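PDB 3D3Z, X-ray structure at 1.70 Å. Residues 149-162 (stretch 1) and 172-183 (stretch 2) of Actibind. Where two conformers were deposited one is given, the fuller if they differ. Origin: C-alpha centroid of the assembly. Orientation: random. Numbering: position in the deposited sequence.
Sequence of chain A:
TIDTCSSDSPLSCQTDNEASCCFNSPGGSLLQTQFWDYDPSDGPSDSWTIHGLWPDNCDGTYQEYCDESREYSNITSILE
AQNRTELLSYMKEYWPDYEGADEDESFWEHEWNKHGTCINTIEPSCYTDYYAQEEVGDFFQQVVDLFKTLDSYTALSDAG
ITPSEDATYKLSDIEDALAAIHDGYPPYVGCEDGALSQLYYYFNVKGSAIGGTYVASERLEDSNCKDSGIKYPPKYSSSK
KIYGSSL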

# COMPACT_ATOMS: atom_id res chain seq x y z
N THR A 149 8.88 -4.20 -2.50
CA THR A 149 9.47 -3.86 -3.78
C THR A 149 9.60 -2.33 -3.95
O THR A 149 10.06 -1.86 -4.99
CB THR A 149 8.65 -4.43 -4.97
OG1 THR A 149 7.38 -3.80 -5.02
CG2 THR A 149 8.48 -5.98 -4.89
N LEU A 150 9.14 -1.56 -2.96
CA LEU A 150 8.97 -0.10 -3.09
C LEU A 150 9.68 0.60 -1.95
O LEU A 150 9.03 1.22 -1.12
CB LEU A 150 7.47 0.23 -3.05
CG LEU A 150 6.67 -0.25 -4.24
CD1 LEU A 150 5.19 -0.19 -3.96
CD2 LEU A 150 7.03 0.57 -5.47
N ASP A 151 11.01 0.42 -1.89
CA ASP A 151 11.84 0.98 -0.83
C ASP A 151 12.12 2.47 -1.17
O ASP A 151 13.17 2.83 -1.70
CB ASP A 151 13.11 0.17 -0.66
CG ASP A 151 14.00 0.68 0.46
OD1 ASP A 151 13.70 1.68 1.14
OD2 ASP A 151 15.07 0.06 0.66
N SER A 152 11.15 3.29 -0.82
CA SER A 152 11.15 4.75 -0.91
C SER A 152 12.39 5.39 -0.29
O SER A 152 13.02 6.24 -0.91
CB SER A 152 9.87 5.26 -0.22
OG SER A 152 8.74 4.76 -0.90
N TYR A 153 12.75 5.01 0.94
CA TYR A 153 13.92 5.60 1.59
C TYR A 153 15.19 5.46 0.75
O TYR A 153 15.93 6.44 0.59
CB TYR A 153 14.18 5.01 2.96
CG TYR A 153 15.29 5.74 3.68
CD1 TYR A 153 14.97 6.74 4.59
CD2 TYR A 153 16.65 5.48 3.42
CE1 TYR A 153 15.94 7.43 5.26
CE2 TYR A 153 17.65 6.20 4.09
CZ TYR A 153 17.28 7.18 5.00
OH TYR A 153 18.20 7.92 5.71
N THR A 154 15.44 4.25 0.24
CA THR A 154 16.62 4.00 -0.57
C THR A 154 16.54 4.68 -1.93
O THR A 154 17.53 5.21 -2.40
CB THR A 154 16.86 2.52 -0.74
OG1 THR A 154 17.08 1.95 0.55
CG2 THR A 154 18.13 2.27 -1.57
N ALA A 155 15.37 4.67 -2.55
CA ALA A 155 15.23 5.35 -3.84
C ALA A 155 15.54 6.86 -3.67
O ALA A 155 16.17 7.47 -4.54
CB ALA A 155 13.85 5.15 -4.40
N LEU A 156 15.06 7.45 -2.57
CA LEU A 156 15.33 8.85 -2.25
C LEU A 156 16.80 9.06 -1.91
O LEU A 156 17.45 9.94 -2.46
CB LEU A 156 14.41 9.37 -1.12
CG LEU A 156 12.93 9.59 -1.51
CD1 LEU A 156 12.04 9.63 -0.27
CD2 LEU A 156 12.69 10.83 -2.37
N SER A 157 17.32 8.24 -1.03
CA SER A 157 18.72 8.29 -0.66
C SER A 157 19.70 8.28 -1.84
O SER A 157 20.72 9.01 -1.81
CB SER A 157 19.07 7.11 0.24
OG SER A 157 20.31 7.33 0.84
N ASP A 158 19.40 7.43 -2.82
CA ASP A 158 20.26 7.19 -4.00
C ASP A 158 20.31 8.41 -4.91
O ASP A 158 21.22 8.54 -5.74
CB ASP A 158 19.70 6.05 -4.87
CG ASP A 158 19.94 4.66 -4.30
OD1 ASP A 158 20.73 4.49 -3.34
OD2 ASP A 158 19.31 3.73 -4.84
N ALA A 159 19.27 9.23 -4.81
CA ALA A 159 19.14 10.50 -5.50
C ALA A 159 19.56 11.66 -4.60
O ALA A 159 19.25 12.80 -4.90
CB ALA A 159 17.70 10.68 -5.92
N GLY A 160 20.27 11.38 -3.50
CA GLY A 160 20.77 12.40 -2.58
C GLY A 160 19.73 13.08 -1.69
O GLY A 160 20.00 14.16 -1.15
N ILE A 161 18.56 12.47 -1.52
CA ILE A 161 17.48 13.03 -0.70
C ILE A 161 17.36 12.18 0.60
O ILE A 161 16.85 11.06 0.59
CB ILE A 161 16.14 13.06 -1.47
CG1 ILE A 161 16.25 13.94 -2.74
CG2 ILE A 161 15.03 13.55 -0.59
CD1 ILE A 161 15.24 13.66 -3.79
N THR A 162 17.92 12.70 1.69
CA THR A 162 17.91 12.01 2.96
C THR A 162 17.33 12.92 4.05
O THR A 162 17.32 14.17 3.94
CB THR A 162 19.33 11.51 3.33
OG1 THR A 162 20.21 12.62 3.48
CG2 THR A 162 19.86 10.57 2.26
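Stretch 2 (172-183) SDIEDALAAIHD

How does stretch 2 lie on stretch 1? The helix of stretch 2, already under way at Ser-172, crosses the stretch 1 helix that begins at Ser-152 at 118° between N-to-C directions, the axes approaching to 8.2 Å; Ala-179 to His-182 form a type I beta turn. Small side chains lie where the helices come close: Ala-155 CB meets Ala-177 O at 3.5 Å, and Ala-159 CB meets Ala-177 CB at 3.5 Å.

How do the leucines reach across when their CA-to-CB bonds point sideways? Leu-156 and Leu-178 both adopt the m,t rotamer, which brings their ends nearer the opposing stretch. Leu-156 CG lies 3.6 Å from Leu-178 CD2, while Leu-156 CD2 is 4.0 Å from both Ile-174 CG2 and Ala-177 CB.

What do the isoleucines do? Ile-181, pointing toward stretch 1 with chi1 p and chi2 t, extends CD1 to within 3.7 Å of Ala-155 CB and 3.9 Å of Leu-150 C. Ile-161, m,t, places its CD1 3.6 Å from Asp-173 O and 4.2 Å from Ala-177 CB.

Does anything polar join the stretches? No direct hydrogen bond does, but two waters bridge backbone carbonyls. The O of water 1 donates to Thr-149 O at 2.5 Å and to Ile-181 O at 2.7 Å; the O of water 2 donates to Ala-155 O at 2.7 Å and to Ala-177 O at 2.5 Å.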

# COMPACT_ATOMS: atom_id res chain seq x y z
N SER A 172 9.96 18.03 -7.52
CA SER A 172 10.27 17.34 -8.76
C SER A 172 11.41 16.36 -8.54
O SER A 172 11.44 15.34 -9.20
CB SER A 172 10.61 18.35 -9.89
OG SER A 172 11.98 18.72 -9.81
N ASP A 173 12.36 16.68 -7.66
CA ASP A 173 13.46 15.78 -7.35
C ASP A 173 12.96 14.51 -6.61
O ASP A 173 13.42 13.39 -6.90
CB ASP A 173 14.53 16.49 -6.50
CG ASP A 173 15.43 17.46 -7.35
OD1 ASP A 173 15.35 17.40 -8.59
OD2 ASP A 173 16.21 18.23 -6.77
N ILE A 174 12.05 14.73 -5.65
CA ILE A 174 11.39 13.66 -4.86
C ILE A 174 10.64 12.74 -5.82
O ILE A 174 10.82 11.52 -5.81
CB ILE A 174 10.41 14.25 -3.79
CG1 ILE A 174 11.18 14.99 -2.69
CG2 ILE A 174 9.48 13.14 -3.17
CD1 ILE A 174 10.34 15.94 -1.89
N GLU A 175 9.79 13.34 -6.65
CA GLU A 175 9.05 12.64 -7.68
C GLU A 175 9.88 11.82 -8.66
O GLU A 175 9.49 10.69 -9.03
CB GLU A 175 8.20 13.63 -8.46
CG GLU A 175 7.02 14.14 -7.67
CD GLU A 175 6.23 15.18 -8.40
OE1 GLU A 175 6.82 15.86 -9.26
OE2 GLU A 175 5.02 15.33 -8.10
N ASP A 176 11.01 12.38 -9.10
CA ASP A 176 11.87 11.69 -10.03
C ASP A 176 12.56 10.50 -9.36
O ASP A 176 12.65 9.42 -9.96
CB ASP A 176 12.95 12.63 -10.62
CG ASP A 176 12.38 13.73 -11.52
OD1 ASP A 176 11.22 13.68 -11.96
OD2 ASP A 176 13.17 14.67 -11.81
N ALA A 177 13.04 10.72 -8.13
CA ALA A 177 13.76 9.71 -7.36
C ALA A 177 12.91 8.44 -7.15
O ALA A 177 13.43 7.30 -7.19
CB ALA A 177 14.19 10.28 -6.03
N LEU A 178 11.61 8.66 -6.97
CA LEU A 178 10.67 7.59 -6.62
C LEU A 178 10.08 6.98 -7.88
O LEU A 178 9.83 5.77 -7.92
CB LEU A 178 9.58 8.15 -5.69
CG LEU A 178 10.12 8.58 -4.31
CD1 LEU A 178 9.02 9.29 -3.54
CD2 LEU A 178 10.76 7.44 -3.47
N ALA A 179 9.93 7.80 -8.91
CA ALA A 179 9.56 7.33 -10.22
C ALA A 179 10.53 6.26 -10.75
O ALA A 179 10.14 5.39 -11.53
CB ALA A 179 9.45 8.52 -11.19
N ALA A 180 11.78 6.34 -10.30
CA ALA A 180 12.87 5.44 -10.71
C ALA A 180 12.71 3.99 -10.24
O ALA A 180 13.29 3.07 -10.82
CB ALA A 180 14.18 5.97 -10.18
N ILE A 181 11.95 3.79 -9.15
CA ILE A 181 11.60 2.43 -8.69
C ILE A 181 10.17 2.03 -9.05
O ILE A 181 9.65 1.01 -8.55
CB ILE A 181 11.86 2.26 -7.19
CG1 ILE A 181 10.94 3.17 -6.36
CG2 ILE A 181 13.32 2.43 -6.85
CD1 ILE A 181 11.01 2.87 -4.87
N HIS A 182 9.53 2.80 -9.93
CA HIS A 182 8.14 2.61 -10.29
C HIS A 182 7.95 2.84 -11.80
O HIS A 182 6.92 3.39 -12.25
CB HIS A 182 7.25 3.54 -9.46
CG HIS A 182 5.78 3.22 -9.52
ND1 HIS A 182 5.25 2.01 -9.11
CD2 HIS A 182 4.72 3.99 -9.85
CE1 HIS A 182 3.93 2.04 -9.24
NE2 HIS A 182 3.58 3.23 -9.68
N ASP A 183 8.94 2.40 -12.57
CA ASP A 183 8.86 2.39 -14.03
C ASP A 183 8.70 3.78 -14.65
O ASP A 183 8.08 3.93 -15.71
CB ASP A 183 7.69 1.50 -14.47
CG ASP A 183 7.91 0.90 -15.84
OD1 ASP A 183 9.02 0.40 -16.08
OD2 ASP A 183 6.96 0.91 -16.67
O HOH W 1 10.28 -1.41 -7.49
O HOH W 2 15.90 6.86 -7.16